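Local coordinates for protein prophenoloxidase b (Marsupenaeus japonicus, PDB 3WKY) that is a type 3 copper protein of the hemolymph, the precursor of a phenoloxidase that probably hydroxylates monophenols and oxidises o-diphenols, at residues W574-N577 and L578-P581; M193-N196 and S197-W200; L229-R232 and Y233-R237; H184-S187 and Y188-D192; A521-L524 and R525-E529. One frame throughout, in Å; residues are numbered along the deposited sequence.

Contact 1: residues W574-N577 and L578-P581; sequences WPRN and LQVP. Unlike the reference sequence in segment 574-577: Arg576 (reference Gln). With NAG (2-acetamido-2-deoxy-beta-D-glucopyranose), chain F.
Trp574 and Leu578 hold together a short 3-10 turn in the loop between strands 541-548 and 588-598, in the Ig-like hemocyanin domain. Two backbone bonds from residue i+3 back to residue i wind it: Leu578 N to Pro575 O, 2.9 Å, and Gln579 N to Arg576 O, 3.1 Å. A third bond comes from the indole. Trp574 NE1 donates to Leu578 O at 3.0 Å and almost straight, 174° at the hydrogen; the oxygen lies in the ring plane, whereas the N-H arrives above the carbonyl plane. With CG anti to the backbone N (chi1 -176°), the indole turns its N-H edge toward Leu578 O. An alanine at this site is likely to leave Leu578 O without its indole donor and open a gap against Leu195 and Trp189, which pack on the ring.

Apolar contact is slighter, Pro575 CB meeting Leu578 CG at 4.2 Å. The polar ends find partners beyond the turn: Arg576 forms salt bridges to Asp484 and Glu481, and Asn577 ND2 bonds to Leu480 O. The Arg576 guanidinium also passes obliquely by the sugar, NE 3.6 Å from NAG O5. A water bridges the turn, donating to Asn577 O at 2.7 Å and accepting from Val580 N at 3.0 Å.

Contact 2: residues M193-N196 and S197-W200; sequences MNLN and SFHW. With CUO (Cu2-o2 cluster), chain J.
Ser197 folds its hydroxyl back over the preceding turn, where OG donates to Met193 O at 2.9 Å. That carbonyl also receives Ser197 N at 3.0 Å, and the two donors come at it from opposite faces of its plane, so one oxygen is gripped twice by one residue. The hydroxyl gets there because OG lies beside the backbone N, opposite the carbonyl carbon (chi1 -65°). One residue further on, Leu195 CD1 meets the ring carbon Phe198 CD2 at 4.3 Å, a light apolar touch along the same side of the helix.

This is the first part of helix 193-205, which carries histidine ligands of the type 3 copper site. Regular i to i+4 bonds run through it, among them His199 N to Leu195 O at 3.0 Å, and set the backbone from which the His199 ring reaches outward. His199 NE2 binds one copper of the cluster at 2.2 Å, with His203 and His226 completing the protein ligands of that metal; the cluster oxygen O2 lies at the edge of the ring, in its plane. At the other end of the imidazole, His199 ND1 is hydrogen-bonded to Val384 O, a second-shell link that, together with the copper bond, probably limits rotation of the ring, while Met225 and Phe393 pack against it.

Contact 3: residues L229-R232 and Y233-R237; sequences LVAR and YNMER
Ala231 and Met235 meet one turn apart on helix 218-239, in a buried intrahelical contact within the copper-containing domain. Four successive i to i+4 bonds carry the backbone through it, from Tyr233 N to Leu229 O at 3.1 Å to Glu236 N to Arg232 O at 3.0 Å. The Met235 side chain runs back along the preceding turn: its CG lies 3.2 Å from Ala231 O, and the terminal methyl CE comes within 4.3 Å of Ala231 CB. With CG opposite the carbonyl carbon (chi1 -57°) and the chain extended beyond it, the thioether stays close to the helix surface.

Arg232 O takes a second donor. A water gives one hydrogen to it at 2.7 Å and the other to Glu236 OE1 at 2.9 Å, bridging the backbone to a carboxylate whose chain bends at chi2 (71°). On another side of the helix, CG of Arg237 sits over the centre of the Tyr233 ring, 4.1 Å above its plane.

The long polar side chains reach well beyond the helix. Arg232 extends to Thr528 OG1, Glu529 O and Gln579 O, three neutral oxygens in the Ig-like domain, while Glu236 OE2 bonds to Tyr188 OH. In this buried setting the guanidinium is gripped by bonds from all three of its nitrogens, which probably makes up for part of the cost of burying its charge and joins the copper-site helix to the neighbouring domain.

Contact 4: residues H184-S187 and Y188-D192; sequences HRVS and YWRED
Val186 O takes two backbone donors at the start of the short helix 187-190: Arg190 N at 3.2 Å, nearly straight (173°) and in the carbonyl plane, and Trp189 N at 3.1 Å from above that plane. Glu191 N to Ser187 O follows at 2.8 Å. Val186 sends its two methyls to different partners. CG2 lies alongside Trp189 CB at 3.9 Å, both side chains pointing the same way, while CG1 touches Arg190 NH1, the arginine crossing the valine at about a right angle.

The Arg190 chain bends at chi3 (-55°) and folds back so that one face of its guanidinium covers the Ser187 backbone; NH1 goes on to Tyr233 OH, and NE to Arg389 O. Tyr188 instead turns an edge to the preceding loop, CE1 standing 3.3 Å from Arg185 O, which lies in the ring plane. A water accepts from Tyr188 N at 3.0 Å, so it meets one of the N-H groups in the first turn.

Taken together this is a one-turn helix with Val186 at its N-cap position. Just past it, Asp192 takes the N-cap position of helix 193-205, its OD1 bonded to Leu195 N at the head of a copper-binding helix.

Contact 5: residues A521-L524 and R525-E529; sequences ASLL and RYWTE
Trp527 lays one face of its indole over the carbonyl of Leu523, with CD1 only 3.1 Å from Leu523 O, and the leucine side chain crosses the ring obliquely. Leu523 CB comes within 3.7 Å of Trp527 NE1, and CD1 of the leucine meets the benzene part at CZ2, 4.0 Å away. The oxygen beneath the ring is engaged by the backbone: Tyr526 N donates to it at 2.8 Å from above the carbonyl plane, and Trp527 N at 3.2 Å along the C=O axis, though bent at the hydrogen (138°).

These bonds lead the chain out of helix 520-523 and into strand 528-534, an outermost strand, within this chain, of the mixed sheet in the Ig-like domain. Tyr526 approaches its neighbour differently, turning a ring edge to Ser522 O, which lies in the ring plane 3.7 Å from CD2. A serine replacing Trp527 would probably leave Leu523 without its flat cover and open a gap beside Phe506 and Ala508, which the indole also touches.

Arg525 CG lies 3.8 Å from Ser522 O; beyond it the chain curls, bent at both chi2 (-55°) and chi3. Its guanidinium leaves the turn for helix 391-409, where NH2 makes a salt bridge to Asp401 and a hydrogen bond to Asn402.

All five contacts are local, each confined to eight or nine consecutive residues, a turn or two of chain, so along the chain they stand in series and none nests in or crosses another. Contact 4 comes first and leads directly into contact 2, where Asn196 ND2 reaches back to Arg190 O. Contact 3 follows on the next helix, 218-239, and meets contact 4 through Tyr233 and Glu236. Contacts 5 and 1 lie later, in the Ig-like domain, and do not touch each other. Residues 229-237 stand between them, Arg232 serving both. Contact 1 also touches contacts 2 and 4, with Asn577 bonded to Asp192, so this loop packs against the copper-containing domain at several points.

Contact 1: residues W574-N577 and L578-P581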
# COMPACT_ATOMS: atom_id res chain seq x y z
N TRP A 574 -40.99 -4.81 20.56
CA TRP A 574 -39.77 -4.15 21.01
C TRP A 574 -39.63 -4.51 22.49
O TRP A 574 -40.63 -4.55 23.19
CB TRP A 574 -39.84 -2.63 20.84
CG TRP A 574 -38.53 -2.00 21.23
CD1 TRP A 574 -38.23 -1.38 22.41
CD2 TRP A 574 -37.33 -1.99 20.45
NE1 TRP A 574 -36.92 -0.96 22.40
CE2 TRP A 574 -36.34 -1.32 21.21
CE3 TRP A 574 -36.99 -2.45 19.18
CZ2 TRP A 574 -35.03 -1.12 20.74
CZ3 TRP A 574 -35.69 -2.25 18.71
CH2 TRP A 574 -34.74 -1.59 19.49
N PRO A 575 -38.41 -4.82 22.97
CA PRO A 575 -38.32 -5.23 24.38
C PRO A 575 -38.72 -4.11 25.34
O PRO A 575 -38.17 -3.01 25.27
CB PRO A 575 -36.83 -5.54 24.56
CG PRO A 575 -36.36 -5.91 23.19
CD PRO A 575 -37.13 -5.00 22.26
N ARG A 576 -39.67 -4.39 26.24
CA ARG A 576 -40.11 -3.36 27.18
C ARG A 576 -38.93 -2.84 27.99
O ARG A 576 -38.84 -1.64 28.28
CB ARG A 576 -41.23 -3.86 28.11
CG ARG A 576 -41.76 -2.75 29.03
CD ARG A 576 -42.26 -3.27 30.39
NE ARG A 576 -42.27 -2.20 31.40
CZ ARG A 576 -41.22 -1.86 32.14
NH1 ARG A 576 -40.06 -2.50 32.00
NH2 ARG A 576 -41.31 -0.87 33.04
N ASN A 577 -38.00 -3.74 28.33
CA ASN A 577 -36.86 -3.34 29.16
C ASN A 577 -35.88 -2.40 28.44
O ASN A 577 -35.08 -1.71 29.09
CB ASN A 577 -36.14 -4.56 29.74
CG ASN A 577 -35.34 -5.33 28.69
OD1 ASN A 577 -35.92 -6.00 27.85
ND2 ASN A 577 -34.02 -5.24 28.76
N LEU A 578 -35.97 -2.36 27.11
CA LEU A 578 -35.14 -1.43 26.31
C LEU A 578 -35.96 -0.30 25.72
O LEU A 578 -35.55 0.35 24.76
CB LEU A 578 -34.38 -2.17 25.20
CG LEU A 578 -33.48 -3.33 25.64
CD1 LEU A 578 -32.78 -3.95 24.41
CD2 LEU A 578 -32.44 -2.90 26.68
N GLN A 579 -37.13 -0.04 26.31
CA GLN A 579 -38.01 0.99 25.79
C GLN A 579 -37.43 2.39 25.96
O GLN A 579 -37.74 3.30 25.19
CB GLN A 579 -39.36 0.88 26.50
CG GLN A 579 -40.40 1.87 26.06
CD GLN A 579 -41.73 1.52 26.70
OE1 GLN A 579 -41.76 0.81 27.71
NE2 GLN A 579 -42.83 2.00 26.11
N VAL A 580 -36.60 2.57 26.98
CA VAL A 580 -36.01 3.87 27.28
C VAL A 580 -34.50 3.77 27.02
O VAL A 580 -33.86 2.85 27.52
CB VAL A 580 -36.27 4.25 28.76
CG1 VAL A 580 -35.55 5.56 29.15
CG2 VAL A 580 -37.79 4.38 29.00
N PRO A 581 -33.95 4.69 26.22
CA PRO A 581 -32.48 4.70 26.05
C PRO A 581 -31.78 4.83 27.41
O PRO A 581 -32.35 5.42 28.32
CB PRO A 581 -32.23 5.95 25.20
CG PRO A 581 -33.50 6.11 24.40
CD PRO A 581 -34.61 5.70 25.36
C1 NAG F . -45.77 -2.76 32.86
C2 NAG F . -46.61 -2.97 34.12
C3 NAG F . -45.71 -3.44 35.26
C4 NAG F . -44.99 -4.71 34.85
C5 NAG F . -44.31 -4.56 33.49
C6 NAG F . -43.85 -5.92 32.98
C7 NAG F . -48.70 -1.82 34.58
C8 NAG F . -49.35 -0.79 35.46
N2 NAG F . -47.37 -1.79 34.49
O3 NAG F . -46.47 -3.69 36.42
O4 NAG F . -44.02 -5.05 35.82
O5 NAG F . -45.18 -4.00 32.52
O6 NAG F . -44.96 -6.59 32.42
O7 NAG F . -49.39 -2.65 33.97
O HOH W 1 -35.16 1.01 29.06

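Contact 2: residues M193-N196 and S197-W200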
# COMPACT_ATOMS: atom_id res chain seq x y z
N MET A 193 -31.11 -10.71 25.38
CA MET A 193 -31.81 -11.87 24.81
C MET A 193 -33.18 -11.52 24.25
O MET A 193 -33.63 -12.13 23.27
CB MET A 193 -31.88 -13.02 25.82
CG MET A 193 -32.72 -12.75 27.06
SD MET A 193 -32.66 -14.21 28.15
CE MET A 193 -30.89 -14.37 28.40
N ASN A 194 -33.85 -10.53 24.84
CA ASN A 194 -35.15 -10.11 24.33
C ASN A 194 -35.03 -9.38 22.99
O ASN A 194 -35.89 -9.51 22.11
CB ASN A 194 -35.86 -9.23 25.35
CG ASN A 194 -36.21 -9.98 26.62
OD1 ASN A 194 -36.67 -11.12 26.58
ND2 ASN A 194 -35.99 -9.34 27.77
N LEU A 195 -33.96 -8.60 22.83
CA LEU A 195 -33.75 -7.90 21.57
C LEU A 195 -33.44 -8.87 20.44
O LEU A 195 -33.97 -8.74 19.33
CB LEU A 195 -32.62 -6.88 21.71
CG LEU A 195 -32.42 -5.99 20.48
CD1 LEU A 195 -33.66 -5.13 20.23
CD2 LEU A 195 -31.20 -5.10 20.68
N ASN A 196 -32.58 -9.84 20.73
CA ASN A 196 -32.27 -10.87 19.75
C ASN A 196 -33.50 -11.72 19.40
O ASN A 196 -33.68 -12.08 18.24
CB ASN A 196 -31.10 -11.74 20.22
CG ASN A 196 -29.77 -11.05 20.04
OD1 ASN A 196 -29.12 -11.19 18.99
ND2 ASN A 196 -29.34 -10.28 21.04
N SER A 197 -34.33 -12.02 20.39
CA SER A 197 -35.58 -12.74 20.14
C SER A 197 -36.57 -11.92 19.30
O SER A 197 -37.25 -12.46 18.44
CB SER A 197 -36.24 -13.16 21.45
OG SER A 197 -35.41 -14.09 22.13
N PHE A 198 -36.64 -10.62 19.58
CA PHE A 198 -37.48 -9.72 18.79
C PHE A 198 -37.04 -9.77 17.32
O PHE A 198 -37.87 -9.81 16.40
CB PHE A 198 -37.39 -8.30 19.33
CG PHE A 198 -37.83 -7.24 18.35
CD1 PHE A 198 -39.18 -7.11 18.01
CD2 PHE A 198 -36.90 -6.38 17.78
CE1 PHE A 198 -39.59 -6.14 17.11
CE2 PHE A 198 -37.31 -5.40 16.87
CZ PHE A 198 -38.65 -5.28 16.54
N HIS A 199 -35.74 -9.78 17.09
CA HIS A 199 -35.24 -9.85 15.73
C HIS A 199 -35.68 -11.14 15.02
O HIS A 199 -36.09 -11.12 13.86
CB HIS A 199 -33.72 -9.73 15.75
CG HIS A 199 -33.13 -9.40 14.43
ND1 HIS A 199 -32.32 -10.26 13.74
CD2 HIS A 199 -33.25 -8.29 13.66
CE1 HIS A 199 -31.96 -9.71 12.60
NE2 HIS A 199 -32.50 -8.51 12.54
N TRP A 200 -35.60 -12.27 15.71
CA TRP A 200 -36.13 -13.54 15.21
C TRP A 200 -37.63 -13.41 14.88
O TRP A 200 -38.07 -13.75 13.78
CB TRP A 200 -35.87 -14.61 16.27
CG TRP A 200 -36.62 -15.93 16.22
CD1 TRP A 200 -37.87 -16.19 16.75
CD2 TRP A 200 -36.13 -17.19 15.74
NE1 TRP A 200 -38.19 -17.52 16.58
CE2 TRP A 200 -37.14 -18.16 15.97
CE3 TRP A 200 -34.93 -17.60 15.13
CZ2 TRP A 200 -36.99 -19.50 15.59
CZ3 TRP A 200 -34.79 -18.95 14.75
CH2 TRP A 200 -35.82 -19.88 14.99
CU1 CUO J . -32.99 -7.80 10.53
CU2 CUO J . -30.08 -7.56 8.42
O1 CUO J . -31.93 -8.12 8.87
O2 CUO J . -30.95 -8.65 10.10

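Contact 3: residues L229-R232 and Y233-R237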
# COMPACT_ATOMS: atom_id res chain seq x y z
N LEU A 229 -34.22 0.38 15.04
CA LEU A 229 -33.20 -0.42 15.71
C LEU A 229 -31.83 0.29 15.69
O LEU A 229 -31.15 0.38 16.72
CB LEU A 229 -33.14 -1.80 15.03
CG LEU A 229 -32.12 -2.84 15.46
CD1 LEU A 229 -32.14 -3.04 16.97
CD2 LEU A 229 -32.46 -4.14 14.74
N VAL A 230 -31.42 0.78 14.52
CA VAL A 230 -30.18 1.56 14.40
C VAL A 230 -30.22 2.87 15.20
O VAL A 230 -29.25 3.21 15.90
CB VAL A 230 -29.88 1.86 12.92
CG1 VAL A 230 -28.68 2.83 12.80
CG2 VAL A 230 -29.59 0.55 12.16
N ALA A 231 -31.33 3.59 15.13
CA ALA A 231 -31.44 4.86 15.85
C ALA A 231 -31.29 4.64 17.36
O ALA A 231 -30.55 5.37 18.03
CB ALA A 231 -32.77 5.54 15.55
N ARG A 232 -31.98 3.64 17.89
CA ARG A 232 -31.91 3.37 19.33
C ARG A 232 -30.53 2.89 19.75
O ARG A 232 -30.05 3.22 20.83
CB ARG A 232 -33.03 2.41 19.76
CG ARG A 232 -34.38 3.15 19.90
CD ARG A 232 -35.55 2.20 20.04
NE ARG A 232 -36.79 2.97 20.22
CZ ARG A 232 -37.29 3.31 21.40
NH1 ARG A 232 -36.67 2.96 22.52
NH2 ARG A 232 -38.42 4.02 21.46
N TYR A 233 -29.88 2.13 18.89
CA TYR A 233 -28.51 1.72 19.16
C TYR A 233 -27.62 2.94 19.32
O TYR A 233 -26.82 3.02 20.26
CB TYR A 233 -28.02 0.87 18.01
CG TYR A 233 -26.61 0.33 18.15
CD1 TYR A 233 -26.26 -0.54 19.19
CD2 TYR A 233 -25.64 0.64 17.20
CE1 TYR A 233 -24.97 -1.08 19.29
CE2 TYR A 233 -24.34 0.11 17.29
CZ TYR A 233 -24.02 -0.75 18.33
OH TYR A 233 -22.75 -1.29 18.41
N ASN A 234 -27.75 3.89 18.40
CA ASN A 234 -26.96 5.11 18.50
C ASN A 234 -27.25 5.91 19.77
O ASN A 234 -26.36 6.55 20.31
CB ASN A 234 -27.15 6.01 17.28
CG ASN A 234 -26.21 5.65 16.15
OD1 ASN A 234 -25.12 5.08 16.38
ND2 ASN A 234 -26.60 5.99 14.92
N MET A 235 -28.50 5.89 20.24
CA MET A 235 -28.80 6.60 21.47
C MET A 235 -28.11 5.92 22.64
O MET A 235 -27.65 6.58 23.58
CB MET A 235 -30.31 6.68 21.70
CG MET A 235 -31.01 7.34 20.54
SD MET A 235 -32.76 7.64 20.85
CE MET A 235 -33.26 7.79 19.14
N GLU A 236 -28.00 4.60 22.56
CA GLU A 236 -27.29 3.87 23.58
C GLU A 236 -25.78 4.20 23.50
O GLU A 236 -25.12 4.39 24.53
CB GLU A 236 -27.56 2.37 23.39
CG GLU A 236 -27.52 1.54 24.63
CD GLU A 236 -28.71 1.75 25.58
OE1 GLU A 236 -29.67 2.51 25.28
OE2 GLU A 236 -28.65 1.15 26.67
N ARG A 237 -25.25 4.30 22.28
CA ARG A 237 -23.83 4.64 22.11
C ARG A 237 -23.52 6.03 22.68
O ARG A 237 -22.56 6.22 23.42
CB ARG A 237 -23.41 4.55 20.64
CG ARG A 237 -23.52 3.11 20.06
CD ARG A 237 -23.13 3.06 18.57
NE ARG A 237 -21.70 3.30 18.38
CZ ARG A 237 -20.76 2.35 18.46
NH1 ARG A 237 -21.08 1.10 18.74
NH2 ARG A 237 -19.49 2.67 18.27
O HOH W 2 -31.47 3.22 23.15

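Contact 4: residues H184-S187 and Y188-D192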
# COMPACT_ATOMS: atom_id res chain seq x y z
N HIS A 184 -17.31 -3.28 23.30
CA HIS A 184 -17.84 -4.14 24.35
C HIS A 184 -18.69 -3.37 25.36
O HIS A 184 -19.51 -3.98 26.06
CB HIS A 184 -16.72 -4.93 25.05
CG HIS A 184 -17.23 -6.01 25.95
ND1 HIS A 184 -17.27 -5.87 27.32
CD2 HIS A 184 -17.74 -7.23 25.68
CE1 HIS A 184 -17.77 -6.97 27.86
NE2 HIS A 184 -18.07 -7.81 26.88
N ARG A 185 -18.52 -2.05 25.44
CA ARG A 185 -19.29 -1.21 26.36
C ARG A 185 -20.80 -1.29 26.08
O ARG A 185 -21.61 -1.03 26.97
CB ARG A 185 -18.85 0.27 26.35
CG ARG A 185 -17.44 0.56 26.94
CD ARG A 185 -17.38 1.89 27.76
NE ARG A 185 -17.61 3.13 26.99
CZ ARG A 185 -16.71 3.72 26.20
NH1 ARG A 185 -15.49 3.20 26.01
NH2 ARG A 185 -17.03 4.84 25.57
N VAL A 186 -21.16 -1.66 24.86
CA VAL A 186 -22.58 -1.72 24.49
C VAL A 186 -23.02 -3.17 24.21
O VAL A 186 -24.11 -3.43 23.69
CB VAL A 186 -22.94 -0.64 23.39
CG1 VAL A 186 -22.17 -0.84 22.12
CG2 VAL A 186 -24.45 -0.52 23.13
N SER A 187 -22.18 -4.12 24.60
CA SER A 187 -22.51 -5.53 24.40
C SER A 187 -23.75 -5.96 25.20
O SER A 187 -24.49 -6.83 24.75
CB SER A 187 -21.32 -6.44 24.69
OG SER A 187 -21.04 -6.52 26.08
N TYR A 188 -23.99 -5.35 26.36
CA TYR A 188 -25.19 -5.71 27.13
C TYR A 188 -26.47 -5.50 26.31
O TYR A 188 -27.45 -6.23 26.47
CB TYR A 188 -25.29 -4.91 28.45
CG TYR A 188 -25.59 -3.46 28.22
CD1 TYR A 188 -24.56 -2.56 28.00
CD2 TYR A 188 -26.90 -2.98 28.19
CE1 TYR A 188 -24.82 -1.24 27.76
CE2 TYR A 188 -27.16 -1.66 27.96
CZ TYR A 188 -26.12 -0.79 27.75
OH TYR A 188 -26.35 0.53 27.51
N TRP A 189 -26.45 -4.50 25.44
CA TRP A 189 -27.62 -4.13 24.65
C TRP A 189 -27.69 -5.00 23.40
O TRP A 189 -28.74 -5.59 23.12
CB TRP A 189 -27.54 -2.64 24.31
CG TRP A 189 -28.83 -1.93 23.91
CD1 TRP A 189 -29.71 -1.30 24.75
CD2 TRP A 189 -29.32 -1.73 22.57
NE1 TRP A 189 -30.73 -0.72 24.01
CE2 TRP A 189 -30.52 -0.98 22.68
CE3 TRP A 189 -28.86 -2.10 21.30
CZ2 TRP A 189 -31.27 -0.61 21.55
CZ3 TRP A 189 -29.61 -1.74 20.19
CH2 TRP A 189 -30.79 -0.99 20.32
N ARG A 190 -26.58 -5.12 22.67
CA ARG A 190 -26.57 -5.96 21.48
C ARG A 190 -26.88 -7.42 21.80
O ARG A 190 -27.50 -8.13 21.00
CB ARG A 190 -25.20 -5.87 20.76
CG ARG A 190 -24.89 -4.51 20.12
CD ARG A 190 -23.75 -4.67 19.08
NE ARG A 190 -22.61 -5.30 19.75
CZ ARG A 190 -21.58 -4.63 20.26
NH1 ARG A 190 -21.48 -3.31 20.10
NH2 ARG A 190 -20.62 -5.28 20.91
N GLU A 191 -26.44 -7.89 22.97
CA GLU A 191 -26.61 -9.29 23.34
C GLU A 191 -27.88 -9.54 24.16
O GLU A 191 -28.16 -10.68 24.52
CB GLU A 191 -25.35 -9.79 24.06
CG GLU A 191 -24.12 -9.83 23.13
CD GLU A 191 -22.81 -10.12 23.84
OE1 GLU A 191 -22.81 -10.38 25.06
OE2 GLU A 191 -21.75 -10.09 23.16
N ASP A 192 -28.64 -8.48 24.42
CA ASP A 192 -29.89 -8.60 25.18
C ASP A 192 -30.76 -9.70 24.58
O ASP A 192 -31.08 -9.67 23.39
CB ASP A 192 -30.64 -7.27 25.18
CG ASP A 192 -31.94 -7.32 26.00
OD1 ASP A 192 -32.89 -8.01 25.57
OD2 ASP A 192 -32.01 -6.65 27.05
O HOH W 3 -21.63 -4.45 27.96

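Contact 5: residues A521-L524 and R525-E529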
# COMPACT_ATOMS: atom_id res chain seq x y z
N ALA A 521 -31.87 18.28 9.64
CA ALA A 521 -31.33 17.26 8.73
C ALA A 521 -30.65 16.10 9.46
O ALA A 521 -30.81 14.93 9.08
CB ALA A 521 -30.37 17.90 7.72
N SER A 522 -29.88 16.41 10.50
CA SER A 522 -29.18 15.38 11.26
C SER A 522 -30.14 14.57 12.12
O SER A 522 -29.96 13.37 12.30
CB SER A 522 -28.10 16.00 12.15
OG SER A 522 -27.15 16.70 11.36
N LEU A 523 -31.17 15.24 12.65
CA LEU A 523 -32.13 14.55 13.50
C LEU A 523 -32.95 13.50 12.75
O LEU A 523 -33.42 12.55 13.36
CB LEU A 523 -33.07 15.57 14.19
CG LEU A 523 -32.42 16.42 15.28
CD1 LEU A 523 -33.38 17.55 15.73
CD2 LEU A 523 -32.06 15.55 16.46
N LEU A 524 -33.12 13.68 11.45
CA LEU A 524 -33.82 12.67 10.64
C LEU A 524 -33.23 11.27 10.81
O LEU A 524 -33.94 10.27 10.71
CB LEU A 524 -33.79 13.02 9.15
CG LEU A 524 -34.56 14.25 8.68
CD1 LEU A 524 -34.39 14.41 7.17
CD2 LEU A 524 -36.04 14.13 9.04
N ARG A 525 -31.93 11.19 11.09
CA ARG A 525 -31.29 9.88 11.17
C ARG A 525 -31.51 9.26 12.55
O ARG A 525 -31.15 8.11 12.78
CB ARG A 525 -29.79 9.97 10.88
CG ARG A 525 -29.42 10.79 9.62
CD ARG A 525 -30.13 10.29 8.35
NE ARG A 525 -30.08 8.83 8.18
CZ ARG A 525 -29.03 8.17 7.68
NH1 ARG A 525 -27.93 8.83 7.33
NH2 ARG A 525 -29.08 6.85 7.55
N TYR A 526 -32.09 10.05 13.46
CA TYR A 526 -32.25 9.63 14.86
C TYR A 526 -33.69 9.35 15.34
O TYR A 526 -33.86 8.58 16.26
CB TYR A 526 -31.63 10.65 15.83
CG TYR A 526 -30.12 10.51 16.02
CD1 TYR A 526 -29.60 9.70 17.02
CD2 TYR A 526 -29.23 11.21 15.21
CE1 TYR A 526 -28.22 9.57 17.20
CE2 TYR A 526 -27.85 11.08 15.38
CZ TYR A 526 -27.36 10.27 16.38
OH TYR A 526 -26.00 10.15 16.57
N TRP A 527 -34.70 9.99 14.76
CA TRP A 527 -36.06 9.87 15.33
C TRP A 527 -36.51 8.42 15.49
O TRP A 527 -36.45 7.65 14.54
CB TRP A 527 -37.09 10.61 14.48
CG TRP A 527 -36.88 12.09 14.45
CD1 TRP A 527 -36.50 12.84 13.37
CD2 TRP A 527 -37.01 12.99 15.56
NE1 TRP A 527 -36.41 14.16 13.74
CE2 TRP A 527 -36.71 14.28 15.07
CE3 TRP A 527 -37.37 12.84 16.90
CZ2 TRP A 527 -36.75 15.42 15.89
CZ3 TRP A 527 -37.40 13.96 17.72
CH2 TRP A 527 -37.09 15.24 17.21
N THR A 528 -36.96 8.07 16.69
CA THR A 528 -37.48 6.72 16.94
C THR A 528 -38.88 6.81 17.53
O THR A 528 -39.20 7.72 18.30
CB THR A 528 -36.56 5.87 17.85
OG1 THR A 528 -37.05 4.53 17.92
CG2 THR A 528 -36.45 6.48 19.27
N GLU A 529 -39.72 5.85 17.15
CA GLU A 529 -41.11 5.85 17.61
C GLU A 529 -41.21 5.63 19.11
O GLU A 529 -40.62 4.71 19.67
CB GLU A 529 -41.92 4.78 16.85
CG GLU A 529 -43.42 4.76 17.21
CD GLU A 529 -44.21 3.84 16.30
OE1 GLU A 529 -43.92 3.81 15.07
OE2 GLU A 529 -45.13 3.16 16.81